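PDB 4A35: mitochondrial enolase superfamily member 1 from Homo sapiens, which catalyses the magnesium-dependent dehydration of L-fuconate to 2-keto-3-deoxy-L-fuconate, a step in the breakdown of L-fucose. Local coordinates for residues Leu10-Val15 / Cys68-Leu73; Val41-Thr44 / Ile50-Cys53. All blocks are in the same frame, centred on the assembly; numbering follows the deposited sequence.

Interaction 2 joins strand 36-44 to strand 52-58 as a hairpin, with paired backbone bonds, a salt bridge at the surface and waters where the strands part. Interaction 1 lays helix 63-73 against the outer strand 7-16 through a few aliphatic branches, and one water links the polar groups across it. Backbone bonds and charge thus work within the sheet, aliphatic packing between sheet and helix. Strands 7-16 and 36-44 are neighbours, so the contacts meet: S11 N lies 2.9 Å from V41 O, probably hydrogen-bonded, and L10 packs on I42. Each is partly buried, with V70 enclosed in the first and I42, G52 and C53 in the second.

Interaction 1 of 2, residues Leu10-Val15 / Cys68-Leu73; sequences LSVRDV and CAVNAL
With its CG1 set between the backbone N and the carbonyl carbon (chi1 50°) and CG2 anti to that N, V12 presents both methyls to V70, whose own CG1 stands anti to its backbone N (chi1 170°) and reaches back. This is helix-on-sheet packing in the N-terminal domain of an enolase-superfamily enzyme: helix 63-73 runs antiparallel to the outer strand 7-16, at 171° between the short segments, whose axes approach to 8.8 Å. V70 CG1 is the hub of the apolar contact, lying 3.8 Å from V12 CB and 3.9 Å from V12 CG2. L10, two residues back on the same face of the strand, crosses over to touch the same methyl with its CD2, at 4.1 Å. V67, one helical turn before V70, also packs on V12. Shortening V12 to alanine would probably leave a gap beside V70 CG1 and take away the methyl on which N71 OD1 rests. Another flank of the helix meets the second subunit, where C68 and A69 pack on V65 of that subunit. At the exposed margin the N71 side chain swings toward the strand, and its OD1 rests 3.3 Å from V12 CG1. Its other amide atom completes a water bridge: N71 ND2 donates to a water at 3.1 Å, which in turn donates weakly to V12 O.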
ATOM      1  N   LEU A  10       5.888  17.456 -19.475  1.00 21.70           N
ATOM      2  CA  LEU A  10       6.318  16.588 -18.383  1.00 22.01           C
ATOM      3  C   LEU A  10       7.135  15.453 -19.012  1.00 26.57           C
ATOM      4  O   LEU A  10       6.691  14.831 -19.987  1.00 25.88           O
ATOM      5  CB  LEU A  10       5.128  16.029 -17.572  1.00 21.48           C
ATOM      6  CG  LEU A  10       5.480  15.099 -16.363  1.00 24.54           C
ATOM      7  CD1 LEU A  10       4.450  15.223 -15.256  1.00 24.35           C
ATOM      8  CD2 LEU A  10       5.622  13.572 -16.792  1.00 25.92           C
ATOM      9  N   SER A  11       8.260  15.150 -18.418  1.00 22.64           N
ATOM     10  CA  SER A  11       9.056  13.994 -18.802  1.00 22.33           C
ATOM     11  C   SER A  11       9.346  13.189 -17.534  1.00 22.50           C
ATOM     12  O   SER A  11       9.437  13.747 -16.430  1.00 18.89           O
ATOM     13  CB  SER A  11      10.340  14.406 -19.537  1.00 23.33           C
ATOM     14  OG  SER A  11      11.311  14.930 -18.644  1.00 26.05           O
ATOM     15  N   VAL A  12       9.466  11.881 -17.695  1.00 18.08           N
ATOM     16  CA  VAL A  12       9.808  11.001 -16.589  1.00 17.04           C
ATOM     17  C   VAL A  12      10.718   9.933 -17.144  1.00 21.89           C
ATOM     18  O   VAL A  12      10.407   9.338 -18.185  1.00 20.75           O
ATOM     19  CB  VAL A  12       8.579  10.430 -15.812  1.00 19.32           C
ATOM     20  CG1 VAL A  12       7.514   9.804 -16.761  1.00 18.43           C
ATOM     21  CG2 VAL A  12       9.024   9.455 -14.732  1.00 19.11           C
ATOM     22  N   ARG A  13      11.832   9.699 -16.433  1.00 19.13           N
ATOM     23  CA  ARG A  13      12.852   8.760 -16.853  1.00 19.53           C
ATOM     24  C   ARG A  13      13.244   7.832 -15.718  1.00 21.89           C
ATOM     25  O   ARG A  13      13.259   8.214 -14.554  1.00 21.34           O
ATOM     26  CB  ARG A  13      14.075   9.535 -17.400  1.00 17.02           C
ATOM     27  CG  ARG A  13      13.785  10.261 -18.772  1.00 17.05           C
ATOM     28  CD  ARG A  13      14.943  11.169 -19.136  1.00 23.47           C
ATOM     29  NE  ARG A  13      14.908  12.370 -18.273  1.00 22.32           N
ATOM     30  CZ  ARG A  13      15.755  13.386 -18.337  1.00 25.78           C
ATOM     31  NH1 ARG A  13      16.798  13.348 -19.181  1.00 19.40           N
ATOM     32  NH2 ARG A  13      15.602  14.435 -17.524  1.00 19.48           N
ATOM     33  N   ASP A  14      13.583   6.606 -16.088  1.00 20.08           N
ATOM     34  CA  ASP A  14      14.009   5.515 -15.210  1.00 19.82           C
ATOM     35  C   ASP A  14      15.529   5.645 -15.061  1.00 20.55           C
ATOM     36  O   ASP A  14      16.245   5.412 -16.035  1.00 19.68           O
ATOM     37  CB  ASP A  14      13.599   4.179 -15.894  1.00 20.25           C
ATOM     38  CG  ASP A  14      13.815   2.934 -15.075  1.00 21.64           C
ATOM     39  OD1 ASP A  14      14.639   2.981 -14.112  1.00 19.69           O
ATOM     40  OD2 ASP A  14      13.212   1.877 -15.430  1.00 21.79           O
ATOM     41  N   VAL A  15      16.028   6.097 -13.872  1.00 18.52           N
ATOM     42  CA  VAL A  15      17.465   6.324 -13.634  1.00 17.82           C
ATOM     43  C   VAL A  15      17.948   5.320 -12.595  1.00 18.78           C
ATOM     44  O   VAL A  15      17.347   5.233 -11.534  1.00 18.49           O
ATOM     45  CB  VAL A  15      17.752   7.795 -13.196  1.00 20.44           C
ATOM     46  CG1 VAL A  15      19.247   8.082 -13.137  1.00 21.51           C
ATOM     47  CG2 VAL A  15      17.058   8.785 -14.132  1.00 21.28           C
ATOM     48  N   CYS A  68       5.582   4.215 -15.226  1.00 18.97           N
ATOM     49  CA  CYS A  68       4.259   3.979 -15.806  1.00 20.28           C
ATOM     50  C   CYS A  68       3.151   4.759 -15.060  1.00 20.09           C
ATOM     51  O   CYS A  68       2.269   5.376 -15.676  1.00 19.20           O
ATOM     52  CB  CYS A  68       3.950   2.483 -15.787  1.00 21.52           C
ATOM     53  SG  CYS A  68       2.546   2.036 -16.829  1.00 25.19           S
ATOM     54  N   ALA A  69       3.225   4.728 -13.731  1.00 15.89           N
ATOM     55  CA  ALA A  69       2.214   5.378 -12.897  1.00 16.28           C
ATOM     56  C   ALA A  69       2.379   6.915 -12.963  1.00 18.37           C
ATOM     57  O   ALA A  69       1.353   7.619 -12.934  1.00 16.99           O
ATOM     58  CB  ALA A  69       2.326   4.874 -11.457  1.00 16.70           C
ATOM     59  N   VAL A  70       3.628   7.428 -13.119  1.00 15.76           N
ATOM     60  CA  VAL A  70       3.835   8.875 -13.316  1.00 15.30           C
ATOM     61  C   VAL A  70       3.089   9.268 -14.644  1.00 17.80           C
ATOM     62  O   VAL A  70       2.338  10.249 -14.671  1.00 17.84           O
ATOM     63  CB  VAL A  70       5.324   9.319 -13.313  1.00 17.34           C
ATOM     64  CG1 VAL A  70       5.442  10.808 -13.777  1.00 16.86           C
ATOM     65  CG2 VAL A  70       5.932   9.138 -11.904  1.00 15.67           C
ATOM     66  N   ASN A  71       3.279   8.483 -15.725  1.00 16.37           N
ATOM     67  CA  ASN A  71       2.586   8.707 -17.008  1.00 15.94           C
ATOM     68  C   ASN A  71       1.056   8.700 -16.842  1.00 19.78           C
ATOM     69  O   ASN A  71       0.387   9.523 -17.482  1.00 20.50           O
ATOM     70  CB  ASN A  71       3.056   7.690 -18.082  1.00 18.55           C
ATOM     71  CG  ASN A  71       4.468   8.030 -18.547  1.00 28.11           C
ATOM     72  OD1 ASN A  71       4.834   9.213 -18.632  1.00 27.97           O
ATOM     73  ND2 ASN A  71       5.286   7.031 -18.893  1.00 24.61           N
ATOM     74  N   ALA A  72       0.500   7.824 -15.951  1.00 16.45           N
ATOM     75  CA  ALA A  72      -0.947   7.782 -15.668  1.00 17.13           C
ATOM     76  C   ALA A  72      -1.411   9.046 -14.960  1.00 20.41           C
ATOM     77  O   ALA A  72      -2.561   9.466 -15.145  1.00 18.65           O
ATOM     78  CB  ALA A  72      -1.293   6.534 -14.831  1.00 17.18           C
ATOM     79  N   LEU A  73      -0.540   9.660 -14.146  1.00 17.14           N
ATOM     80  CA  LEU A  73      -0.941  10.867 -13.420  1.00 18.17           C
ATOM     81  C   LEU A  73      -0.728  12.151 -14.193  1.00 21.73           C
ATOM     82  O   LEU A  73      -1.307  13.184 -13.831  1.00 20.22           O
ATOM     83  CB  LEU A  73      -0.125  10.968 -12.110  1.00 16.54           C
ATOM     84  CG  LEU A  73      -0.498   9.957 -11.017  1.00 19.43           C
ATOM     85  CD1 LEU A  73       0.631   9.837  -9.978  1.00 19.69           C
ATOM     86  CD2 LEU A  73      -1.851  10.288 -10.391  1.00 20.89           C
TER
HETATM   87  O   HOH W   1       7.849   8.269 -20.200  1.00 38.31           O

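Interaction 2 of 2, residues Val41-Thr44 / Ile50-Cys53; sequences VIET and IKGC
I42 and G52 form the hydrogen-bonded pair of an antiparallel beta hairpin, each giving its N-H to the other's carbonyl. The bond from I42 N to G52 O is 2.7 Å long and nearly straight (167° at the hydrogen), while G52 N reaches I42 O at 2.9 Å; both donors lie in the acceptor's carbonyl plane. G52 O also receives a CA-H...O contact from V41 CA at 3.2 Å. Closer to the turn, direct pairing gives way to water: two waters each donate to I50 O, one accepting from T44 N and the other from T44 OG1.

Charge enters at the surface. The extended chains of E43 and K51 lie side by side and point the same way, with E43 CG 3.8 Å from K51 CG. They end in a long salt bridge of 3.5 Å between E43 OE2 and K51 NZ. The stronger partner of the carboxylate is R9 of strand 7-16, which forms a salt bridge with OE1; E43 probably helps to balance both cations.

The apolar contacts are divided between the two faces. V41 CG1 meets K51 CD on one, with C53 SG 4.3 Å from V41 CG2; on the other, I42 CG1, placed between its backbone N and carbonyl carbon (chi1 64°), lies 3.8 Å from G52 CA, where a beta carbon would clash.

On the I42 face, helix 110-131 packs against the hairpin with V123 and L126 on I42, and its D125 accepts from C53 N. Strand 36-44, bonded to 7-16 on its other edge (V41 with S11), is the middle strand of this three-stranded antiparallel sheet.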
ATOM      1  N   VAL A  41      10.670  15.814 -14.804  1.00 20.23           N
ATOM      2  CA  VAL A  41      10.946  17.208 -15.139  1.00 18.86           C
ATOM      3  C   VAL A  41       9.679  17.827 -15.748  1.00 22.38           C
ATOM      4  O   VAL A  41       9.100  17.306 -16.710  1.00 21.37           O
ATOM      5  CB  VAL A  41      12.195  17.416 -16.027  1.00 20.10           C
ATOM      6  CG1 VAL A  41      12.435  18.907 -16.343  1.00 21.21           C
ATOM      7  CG2 VAL A  41      13.431  16.787 -15.392  1.00 19.12           C
ATOM      8  N   ILE A  42       9.247  18.944 -15.172  1.00 20.02           N
ATOM      9  CA  ILE A  42       8.089  19.662 -15.722  1.00 20.28           C
ATOM     10  C   ILE A  42       8.566  21.032 -16.172  1.00 24.45           C
ATOM     11  O   ILE A  42       9.416  21.664 -15.509  1.00 22.81           O
ATOM     12  CB  ILE A  42       6.854  19.760 -14.771  1.00 22.83           C
ATOM     13  CG1 ILE A  42       7.182  20.593 -13.503  1.00 24.38           C
ATOM     14  CG2 ILE A  42       6.286  18.353 -14.458  1.00 21.76           C
ATOM     15  CD1 ILE A  42       5.932  20.771 -12.449  1.00 26.60           C
ATOM     16  N   GLU A  43       7.961  21.504 -17.265  1.00 22.90           N
ATOM     17  CA  GLU A  43       8.277  22.802 -17.824  1.00 24.15           C
ATOM     18  C   GLU A  43       7.004  23.637 -17.904  1.00 28.93           C
ATOM     19  O   GLU A  43       5.888  23.089 -17.929  1.00 28.04           O
ATOM     20  CB  GLU A  43       8.914  22.641 -19.228  1.00 26.53           C
ATOM     21  CG  GLU A  43      10.287  21.989 -19.219  1.00 31.28           C
ATOM     22  CD  GLU A  43      10.915  21.738 -20.576  1.00 54.11           C
ATOM     23  OE1 GLU A  43      10.698  22.559 -21.495  1.00 55.41           O
ATOM     24  OE2 GLU A  43      11.596  20.699 -20.731  1.00 61.16           O
ATOM     25  N   THR A  44       7.171  24.956 -17.946  1.00 26.62           N
ATOM     26  CA  THR A  44       6.037  25.861 -18.102  1.00 26.16           C
ATOM     27  C   THR A  44       6.189  26.584 -19.427  1.00 31.35           C
ATOM     28  O   THR A  44       7.260  26.536 -20.038  1.00 29.96           O
ATOM     29  CB  THR A  44       5.942  26.883 -16.956  1.00 28.11           C
ATOM     30  OG1 THR A  44       6.971  27.857 -17.134  1.00 28.82           O
ATOM     31  CG2 THR A  44       5.972  26.249 -15.554  1.00 24.93           C
ATOM     32  N   ILE A  50      12.995  28.125 -16.020  1.00 28.47           N
ATOM     33  CA  ILE A  50      12.858  27.472 -14.695  1.00 26.91           C
ATOM     34  C   ILE A  50      12.059  26.190 -14.880  1.00 29.31           C
ATOM     35  O   ILE A  50      10.946  26.232 -15.409  1.00 30.37           O
ATOM     36  CB  ILE A  50      12.231  28.390 -13.593  1.00 29.89           C
ATOM     37  CG1 ILE A  50      12.962  29.759 -13.401  1.00 31.74           C
ATOM     38  CG2 ILE A  50      11.981  27.617 -12.281  1.00 30.50           C
ATOM     39  CD1 ILE A  50      14.344  29.755 -12.761  1.00 47.96           C
ATOM     40  N   LYS A  51      12.623  25.069 -14.437  1.00 25.27           N
ATOM     41  CA  LYS A  51      11.975  23.753 -14.537  1.00 23.36           C
ATOM     42  C   LYS A  51      11.784  23.158 -13.177  1.00 27.97           C
ATOM     43  O   LYS A  51      12.564  23.437 -12.260  1.00 26.59           O
ATOM     44  CB  LYS A  51      12.800  22.808 -15.417  1.00 25.93           C
ATOM     45  CG  LYS A  51      12.965  23.324 -16.841  1.00 32.79           C
ATOM     46  CD  LYS A  51      13.842  22.417 -17.672  1.00 40.33           C
ATOM     47  CE  LYS A  51      14.126  23.081 -18.996  1.00 43.18           C
ATOM     48  NZ  LYS A  51      14.733  22.143 -19.963  1.00 54.34           N
ATOM     49  N   GLY A  52      10.709  22.399 -13.036  1.00 24.45           N
ATOM     50  CA  GLY A  52      10.436  21.662 -11.822  1.00 22.68           C
ATOM     51  C   GLY A  52      10.978  20.252 -11.959  1.00 24.25           C
ATOM     52  O   GLY A  52      10.628  19.531 -12.899  1.00 22.69           O
ATOM     53  N   CYS A  53      11.879  19.865 -11.043  1.00 19.90           N
ATOM     54  CA  CYS A  53      12.441  18.523 -11.026  1.00 20.23           C
ATOM     55  C   CYS A  53      11.901  17.738  -9.827  1.00 20.68           C
ATOM     56  O   CYS A  53      11.774  18.273  -8.729  1.00 19.86           O
ATOM     57  CB  CYS A  53      13.961  18.583 -11.023  1.00 19.89           C
ATOM     58  SG  CYS A  53      14.652  19.628 -12.339  1.00 23.57           S
TER
HETATM   59  O   HOH W   2       8.820  28.292 -15.177  1.00 27.11           O
HETATM   60  O   HOH W   3      10.056  25.638 -17.945  1.00 28.65           O